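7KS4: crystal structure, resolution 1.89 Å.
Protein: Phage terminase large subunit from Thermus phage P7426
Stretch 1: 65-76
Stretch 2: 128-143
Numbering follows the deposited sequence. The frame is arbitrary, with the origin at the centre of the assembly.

Stretch 1 65-76: GSQGWIIAPTYD
Stretch 2 128-143: ATSEFRGKSADRPDNL

How does the pairing begin? Two parallel strands, 67-72 and 128-136, cross at -24°, their axes approaching to 4.7 Å. Gly65, at phi/psi 88/-2, donates from N to Ser130 OG (3.0 Å; Ser130 chi1 m), and Glu131 N reaches Ser66 O at 2.9 Å.

What sets the register? Gln67 pairs with Glu131 and each later residue with the next, through Ala72 with Ser136, in extended backbone. Gly68, Ile70 and Ala72 each use both N and O, bonding to the residues before and after their partner, as parallel strands require: Gly68 N takes Glu131 O at 3.0 Å, and Arg133 N returns to Gly68 O at 3.1 Å. Between these, Phe132 (t, chi2 67°) brings CZ to 3.5 Å from CG2 of Ile70 (t).

What does Lys135 add? Its N donates to Ile70 O at 2.8 Å. On the face opposite Phe132, Lys135 (mmtt) lays CG over the Trp69 ring (m, chi2 -1°), 3.7 Å from CE3, and NZ bonds Asn142 O at 3.1 Å.

How does the contact close? Tyr75 (chi1 -90°, chi2 -60°) holds Ser136 CB over its ring, 3.5 Å from CD2. Ala137 N bonds Ala72 O at 2.7 Å. Ser136 to Arg139 form a type I turn; Asp138 N meets Pro73 O at 3.1 Å. Asn142 ND2 donates to Tyr75 OH at 3.3 Å. Leu143 CD2 (mt) touches Trp69 CZ3 at 3.7 Å.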

ATOM      1  N   GLY A  65     -18.600   2.341   4.063  1.00 33.24           N
ATOM      2  CA  GLY A  65     -18.456   1.576   5.278  1.00 35.08           C
ATOM      3  C   GLY A  65     -17.182   0.768   5.354  1.00 35.95           C
ATOM      4  O   GLY A  65     -16.940   0.116   6.379  1.00 36.16           O
ATOM      5  N   SER A  66     -16.359   0.794   4.310  1.00 34.63           N
ATOM      6  CA  SER A  66     -15.110   0.052   4.333  1.00 35.72           C
ATOM      7  C   SER A  66     -14.181   0.635   5.386  1.00 35.46           C
ATOM      8  O   SER A  66     -14.182   1.840   5.652  1.00 34.39           O
ATOM      9  CB  SER A  66     -14.434   0.085   2.963  1.00 35.87           C
ATOM     10  OG  SER A  66     -14.126   1.416   2.576  1.00 36.39           O
ATOM     11  N   GLN A  67     -13.387  -0.241   5.998  1.00 34.76           N
ATOM     12  CA  GLN A  67     -12.429   0.164   7.017  1.00 35.52           C
ATOM     13  C   GLN A  67     -11.058  -0.366   6.634  1.00 32.57           C
ATOM     14  O   GLN A  67     -10.921  -1.536   6.255  1.00 32.16           O
ATOM     15  CB  GLN A  67     -12.836  -0.343   8.405  1.00 42.51           C
ATOM     16  CG  GLN A  67     -14.134   0.284   8.920  1.00 47.71           C
ATOM     17  CD  GLN A  67     -14.489  -0.156  10.327  1.00 55.08           C
ATOM     18  OE1 GLN A  67     -14.902   0.655  11.155  1.00 59.05           O
ATOM     19  NE2 GLN A  67     -14.338  -1.446  10.603  1.00 55.96           N
ATOM     20  N   GLY A  68     -10.049   0.494   6.736  1.00 31.09           N
ATOM     21  CA  GLY A  68      -8.698   0.110   6.378  1.00 31.16           C
ATOM     22  C   GLY A  68      -7.679   0.871   7.194  1.00 30.93           C
ATOM     23  O   GLY A  68      -7.965   1.918   7.783  1.00 30.95           O
ATOM     24  N   TRP A  69      -6.475   0.317   7.226  1.00 29.66           N
ATOM     25  CA  TRP A  69      -5.334   0.921   7.889  1.00 30.91           C
ATOM     26  C   TRP A  69      -4.176   0.998   6.909  1.00 29.18           C
ATOM     27  O   TRP A  69      -4.049   0.154   6.018  1.00 29.46           O
ATOM     28  CB  TRP A  69      -4.850   0.097   9.101  1.00 35.95           C
ATOM     29  CG  TRP A  69      -5.742   0.076  10.300  1.00 40.21           C
ATOM     30  CD1 TRP A  69      -6.930   0.724  10.467  1.00 42.36           C
ATOM     31  CD2 TRP A  69      -5.504  -0.647  11.514  1.00 44.57           C
ATOM     32  NE1 TRP A  69      -7.448   0.448  11.716  1.00 45.00           N
ATOM     33  CE2 TRP A  69      -6.588  -0.390  12.375  1.00 46.70           C
ATOM     34  CE3 TRP A  69      -4.476  -1.488  11.953  1.00 46.29           C
ATOM     35  CZ2 TRP A  69      -6.671  -0.944  13.655  1.00 50.78           C
ATOM     36  CZ3 TRP A  69      -4.559  -2.036  13.221  1.00 49.71           C
ATOM     37  CH2 TRP A  69      -5.650  -1.762  14.057  1.00 51.58           C
ATOM     38  N   ILE A  70      -3.329   2.004   7.088  1.00 30.96           N
ATOM     39  CA  ILE A  70      -1.961   1.971   6.588  1.00 30.71           C
ATOM     40  C   ILE A  70      -1.046   1.882   7.798  1.00 32.45           C
ATOM     41  O   ILE A  70      -1.153   2.689   8.731  1.00 33.52           O
ATOM     42  CB  ILE A  70      -1.618   3.188   5.706  1.00 30.64           C
ATOM     43  CG1 ILE A  70      -0.159   3.085   5.209  1.00 30.26           C
ATOM     44  CG2 ILE A  70      -1.883   4.496   6.438  1.00 32.57           C
ATOM     45  CD1 ILE A  70       0.907   3.739   6.105  1.00 32.01           C
ATOM     46  N   ILE A  71      -0.169   0.883   7.798  1.00 32.36           N
ATOM     47  CA  ILE A  71       0.755   0.639   8.897  1.00 34.07           C
ATOM     48  C   ILE A  71       2.167   0.789   8.358  1.00 32.28           C
ATOM     49  O   ILE A  71       2.506   0.205   7.322  1.00 30.31           O
ATOM     50  CB  ILE A  71       0.558  -0.759   9.512  1.00 37.08           C
ATOM     51  CG1 ILE A  71      -0.934  -1.048   9.694  1.00 40.80           C
ATOM     52  CG2 ILE A  71       1.327  -0.854  10.845  1.00 38.51           C
ATOM     53  CD1 ILE A  71      -1.235  -2.436  10.200  1.00 45.38           C
ATOM     54  N   ALA A  72       2.980   1.568   9.054  1.00 35.02           N
ATOM     55  CA  ALA A  72       4.390   1.742   8.740  1.00 34.46           C
ATOM     56  C   ALA A  72       5.210   1.449   9.978  1.00 36.92           C
ATOM     57  O   ALA A  72       4.661   1.228  11.064  1.00 38.27           O
ATOM     58  CB  ALA A  72       4.666   3.170   8.240  1.00 33.57           C
ATOM     59  N   PRO A  73       6.540   1.413   9.857  1.00 40.18           N
ATOM     60  CA  PRO A  73       7.367   1.204  11.058  1.00 42.16           C
ATOM     61  C   PRO A  73       7.237   2.316  12.083  1.00 43.27           C
ATOM     62  O   PRO A  73       7.347   2.048  13.287  1.00 44.97           O
ATOM     63  CB  PRO A  73       8.791   1.119  10.495  1.00 41.55           C
ATOM     64  CG  PRO A  73       8.615   0.699   9.070  1.00 39.83           C
ATOM     65  CD  PRO A  73       7.346   1.377   8.624  1.00 39.83           C
ATOM     66  N   THR A  74       7.010   3.553  11.641  1.00 47.32           N
ATOM     67  CA  THR A  74       6.887   4.711  12.516  1.00 49.98           C
ATOM     68  C   THR A  74       5.676   5.533  12.096  1.00 50.64           C
ATOM     69  O   THR A  74       5.166   5.397  10.982  1.00 44.57           O
ATOM     70  CB  THR A  74       8.128   5.600  12.459  1.00 53.75           C
ATOM     71  OG1 THR A  74       8.296   6.090  11.121  1.00 52.00           O
ATOM     72  CG2 THR A  74       9.376   4.825  12.886  1.00 56.43           C
ATOM     73  N   TYR A  75       5.232   6.412  12.998  1.00 60.38           N
ATOM     74  CA  TYR A  75       4.119   7.296  12.667  1.00 62.00           C
ATOM     75  C   TYR A  75       4.511   8.297  11.586  1.00 60.85           C
ATOM     76  O   TYR A  75       3.705   8.605  10.700  1.00 59.37           O
ATOM     77  CB  TYR A  75       3.623   8.022  13.919  1.00 68.61           C
ATOM     78  CG  TYR A  75       2.534   7.268  14.645  1.00 69.31           C
ATOM     79  CD1 TYR A  75       1.338   6.960  14.006  1.00 66.20           C
ATOM     80  CD2 TYR A  75       2.693   6.864  15.965  1.00 72.83           C
ATOM     81  CE1 TYR A  75       0.335   6.271  14.653  1.00 65.37           C
ATOM     82  CE2 TYR A  75       1.687   6.170  16.621  1.00 71.84           C
ATOM     83  CZ  TYR A  75       0.512   5.877  15.956  1.00 67.72           C
ATOM     84  OH  TYR A  75      -0.499   5.190  16.588  1.00 66.75           O
ATOM     85  N   ASP A  76       5.741   8.810  11.637  1.00 59.80           N
ATOM     86  CA  ASP A  76       6.194   9.738  10.604  1.00 58.61           C
ATOM     87  C   ASP A  76       6.175   9.080   9.230  1.00 53.81           C
ATOM     88  O   ASP A  76       5.876   9.734   8.223  1.00 49.61           O
ATOM     89  CB  ASP A  76       7.595  10.252  10.935  1.00 64.45           C
ATOM     90  CG  ASP A  76       7.615  11.157  12.153  1.00 71.05           C
ATOM     91  OD1 ASP A  76       6.655  11.935  12.341  1.00 71.64           O
ATOM     92  OD2 ASP A  76       8.594  11.091  12.924  1.00 76.02           O
ATOM     93  N   ALA A 128     -23.676   5.320   5.977  1.00 38.13           N
ATOM     94  CA  ALA A 128     -22.485   4.514   6.186  1.00 37.17           C
ATOM     95  C   ALA A 128     -21.306   5.454   6.357  1.00 36.08           C
ATOM     96  O   ALA A 128     -21.339   6.602   5.911  1.00 35.29           O
ATOM     97  CB  ALA A 128     -22.257   3.553   5.021  1.00 35.53           C
ATOM     98  N   THR A 129     -20.272   4.958   7.028  1.00 36.04           N
ATOM     99  CA  THR A 129     -19.042   5.714   7.239  1.00 36.78           C
ATOM    100  C   THR A 129     -17.858   4.804   6.930  1.00 35.17           C
ATOM    101  O   THR A 129     -17.670   3.776   7.588  1.00 34.70           O
ATOM    102  CB  THR A 129     -18.968   6.255   8.667  1.00 40.59           C
ATOM    103  OG1 THR A 129     -20.018   7.208   8.869  1.00 41.40           O
ATOM    104  CG2 THR A 129     -17.628   6.940   8.924  1.00 41.61           C
ATOM    105  N   SER A 130     -17.092   5.172   5.910  1.00 32.86           N
ATOM    106  CA  SER A 130     -15.805   4.550   5.643  1.00 33.09           C
ATOM    107  C   SER A 130     -14.743   5.185   6.529  1.00 33.42           C
ATOM    108  O   SER A 130     -14.809   6.374   6.849  1.00 33.36           O
ATOM    109  CB  SER A 130     -15.432   4.716   4.172  1.00 31.96           C
ATOM    110  OG  SER A 130     -16.496   4.312   3.341  1.00 32.12           O
ATOM    111  N   GLU A 131     -13.756   4.381   6.932  1.00 33.44           N
ATOM    112  CA  GLU A 131     -12.750   4.822   7.888  1.00 34.50           C
ATOM    113  C   GLU A 131     -11.366   4.356   7.457  1.00 35.73           C
ATOM    114  O   GLU A 131     -11.187   3.197   7.069  1.00 33.72           O
ATOM    115  CB  GLU A 131     -13.050   4.288   9.292  1.00 38.53           C
ATOM    116  CG  GLU A 131     -12.055   4.744  10.331  1.00 42.73           C
ATOM    117  CD  GLU A 131     -12.498   4.414  11.742  1.00 47.25           C
ATOM    118  OE1 GLU A 131     -13.578   3.811  11.908  1.00 49.02           O
ATOM    119  OE2 GLU A 131     -11.761   4.759  12.685  1.00 49.77           O
ATOM    120  N   PHE A 132     -10.391   5.260   7.545  1.00 37.25           N
ATOM    121  CA  PHE A 132      -9.006   4.960   7.206  1.00 37.52           C
ATOM    122  C   PHE A 132      -8.109   5.551   8.278  1.00 37.83           C
ATOM    123  O   PHE A 132      -8.223   6.739   8.596  1.00 39.84           O
ATOM    124  CB  PHE A 132      -8.644   5.528   5.830  1.00 35.79           C
ATOM    125  CG  PHE A 132      -7.260   5.175   5.357  1.00 34.41           C
ATOM    126  CD1 PHE A 132      -6.932   3.865   5.045  1.00 33.69           C
ATOM    127  CD2 PHE A 132      -6.299   6.161   5.184  1.00 33.94           C
ATOM    128  CE1 PHE A 132      -5.661   3.535   4.593  1.00 32.94           C
ATOM    129  CE2 PHE A 132      -5.027   5.840   4.730  1.00 32.91           C
ATOM    130  CZ  PHE A 132      -4.710   4.528   4.429  1.00 32.31           C
ATOM    131  N   ARG A 133      -7.225   4.725   8.834  1.00 35.87           N
ATOM    132  CA  ARG A 133      -6.349   5.154   9.914  1.00 36.75           C
ATOM    133  C   ARG A 133      -4.900   4.866   9.574  1.00 34.86           C
ATOM    134  O   ARG A 133      -4.586   3.893   8.884  1.00 34.29           O
ATOM    135  CB  ARG A 133      -6.671   4.457  11.227  1.00 41.50           C
ATOM    136  CG  ARG A 133      -7.944   4.917  11.886  1.00 45.52           C
ATOM    137  CD  ARG A 133      -7.702   5.183  13.358  1.00 51.61           C
ATOM    138  NE  ARG A 133      -8.893   4.929  14.151  1.00 55.48           N
ATOM    139  CZ  ARG A 133      -9.018   5.257  15.430  1.00 58.52           C
ATOM    140  NH1 ARG A 133     -10.141   4.983  16.069  1.00 61.80           N
ATOM    141  NH2 ARG A 133      -8.021   5.865  16.061  1.00 59.52           N
ATOM    142  N   GLY A 134      -4.021   5.723  10.083  1.00 35.65           N
ATOM    143  CA  GLY A 134      -2.597   5.451  10.075  1.00 35.46           C
ATOM    144  C   GLY A 134      -2.178   4.801  11.384  1.00 37.19           C
ATOM    145  O   GLY A 134      -2.661   5.161  12.455  1.00 38.57           O
ATOM    146  N   LYS A 135      -1.279   3.825  11.275  1.00 37.96           N
ATOM    147  CA  LYS A 135      -0.804   3.070  12.424  1.00 41.18           C
ATOM    148  C   LYS A 135       0.705   2.894  12.323  1.00 40.93           C
ATOM    149  O   LYS A 135       1.284   2.939  11.234  1.00 38.40           O
ATOM    150  CB  LYS A 135      -1.482   1.698  12.522  1.00 42.45           C
ATOM    151  CG  LYS A 135      -2.974   1.756  12.828  1.00 43.15           C
ATOM    152  CD  LYS A 135      -3.225   2.332  14.210  1.00 47.67           C
ATOM    153  CE  LYS A 135      -4.690   2.283  14.576  1.00 49.75           C
ATOM    154  NZ  LYS A 135      -4.929   2.916  15.902  1.00 52.73           N
ATOM    155  N   SER A 136       1.325   2.679  13.482  1.00 45.15           N
ATOM    156  CA  SER A 136       2.772   2.574  13.621  1.00 46.39           C
ATOM    157  C   SER A 136       3.140   1.239  14.252  1.00 46.84           C
ATOM    158  O   SER A 136       2.553   0.841  15.266  1.00 50.25           O
ATOM    159  CB  SER A 136       3.324   3.711  14.484  1.00 49.85           C
ATOM    160  OG  SER A 136       4.611   3.386  14.982  1.00 53.67           O
ATOM    161  N   ALA A 137       4.132   0.563  13.663  1.00 42.68           N
ATOM    162  CA  ALA A 137       4.614  -0.696  14.225  1.00 44.31           C
ATOM    163  C   ALA A 137       5.333  -0.490  15.552  1.00 50.96           C
ATOM    164  O   ALA A 137       5.291  -1.374  16.416  1.00 51.21           O
ATOM    165  CB  ALA A 137       5.547  -1.394  13.235  1.00 41.18           C
ATOM    166  N   ASP A 138       6.009   0.651  15.732  1.00 61.27           N
ATOM    167  CA  ASP A 138       6.706   0.940  16.981  1.00 69.82           C
ATOM    168  C   ASP A 138       5.766   1.422  18.080  1.00 76.51           C
ATOM    169  O   ASP A 138       6.230   1.960  19.092  1.00 79.38           O
ATOM    170  CB  ASP A 138       7.824   1.968  16.754  1.00 70.32           C
ATOM    171  CG  ASP A 138       7.308   3.335  16.351  1.00 70.76           C
ATOM    172  OD1 ASP A 138       6.094   3.590  16.468  1.00 72.00           O
ATOM    173  OD2 ASP A 138       8.133   4.170  15.922  1.00 70.38           O
ATOM    174  N   ARG A 139       4.461   1.245  17.901  1.00 76.55           N
ATOM    175  CA  ARG A 139       3.475   1.502  18.949  1.00 80.51           C
ATOM    176  C   ARG A 139       2.475   0.357  18.943  1.00 79.21           C
ATOM    177  O   ARG A 139       1.295   0.537  18.623  1.00 78.31           O
ATOM    178  CB  ARG A 139       2.786   2.852  18.736  1.00 85.30           C
ATOM    179  CG  ARG A 139       3.740   4.039  18.722  1.00 89.43           C
ATOM    180  CD  ARG A 139       4.319   4.333  20.099  1.00 94.08           C
ATOM    181  NE  ARG A 139       5.323   5.393  20.047  1.00 97.77           N
ATOM    182  CZ  ARG A 139       5.047   6.681  19.856  1.00102.57           C
ATOM    183  NH1 ARG A 139       3.794   7.085  19.690  1.00104.70           N
ATOM    184  NH2 ARG A 139       6.032   7.569  19.823  1.00105.05           N
ATOM    185  N   PRO A 140       2.923  -0.852  19.287  1.00 80.37           N
ATOM    186  CA  PRO A 140       1.996  -1.996  19.310  1.00 81.43           C
ATOM    187  C   PRO A 140       0.774  -1.767  20.179  1.00 85.45           C
ATOM    188  O   PRO A 140      -0.268  -2.395  19.946  1.00 86.23           O
ATOM    189  CB  PRO A 140       2.865  -3.139  19.858  1.00 79.68           C
ATOM    190  CG  PRO A 140       4.269  -2.723  19.611  1.00 78.43           C
ATOM    191  CD  PRO A 140       4.288  -1.233  19.689  1.00 80.42           C
ATOM    192  N   ASP A 141       0.868  -0.889  21.180  1.00 88.67           N
ATOM    193  CA  ASP A 141      -0.256  -0.677  22.086  1.00 92.20           C
ATOM    194  C   ASP A 141      -1.483  -0.174  21.337  1.00 90.26           C
ATOM    195  O   ASP A 141      -2.609  -0.602  21.617  1.00 93.57           O
ATOM    196  CB  ASP A 141       0.141   0.303  23.189  1.00 97.82           C
ATOM    197  CG  ASP A 141       1.212  -0.257  24.104  1.00 98.99           C
ATOM    198  OD1 ASP A 141       1.457  -1.483  24.051  1.00 97.51           O
ATOM    199  OD2 ASP A 141       1.804   0.521  24.881  1.00101.59           O
ATOM    200  N   ASN A 142      -1.288   0.727  20.381  1.00 82.63           N
ATOM    201  CA  ASN A 142      -2.394   1.274  19.605  1.00 81.16           C
ATOM    202  C   ASN A 142      -2.875   0.330  18.507  1.00 76.97           C
ATOM    203  O   ASN A 142      -3.705   0.732  17.685  1.00 77.06           O
ATOM    204  CB  ASN A 142      -1.990   2.619  18.999  1.00 82.35           C
ATOM    205  CG  ASN A 142      -1.938   3.727  20.032  1.00 87.34           C
ATOM    206  OD1 ASN A 142      -2.655   3.692  21.032  1.00 90.34           O
ATOM    207  ND2 ASN A 142      -1.088   4.717  19.796  1.00 88.34           N
ATOM    208  N   LEU A 143      -2.379  -0.903  18.468  1.00 74.55           N
ATOM    209  CA  LEU A 143      -2.882  -1.922  17.547  1.00 73.54           C
ATOM    210  C   LEU A 143      -3.900  -2.763  18.314  1.00 81.71           C
ATOM    211  O   LEU A 143      -3.578  -3.808  18.881  1.00 79.16           O
ATOM    212  CB  LEU A 143      -1.741  -2.763  16.984  1.00 66.49           C
ATOM    213  CG  LEU A 143      -0.712  -2.001  16.143  1.00 62.22           C
ATOM    214  CD1 LEU A 143       0.392  -2.933  15.690  1.00 58.03           C
ATOM    215  CD2 LEU A 143      -1.366  -1.328  14.942  1.00 61.24           C
TER
HETATM  216  O   HOH W   1      -0.199   1.989  16.027  1.00 45.13           O
HETATM  217  O   HOH W   2       6.720   6.767  15.551  1.00 47.51           O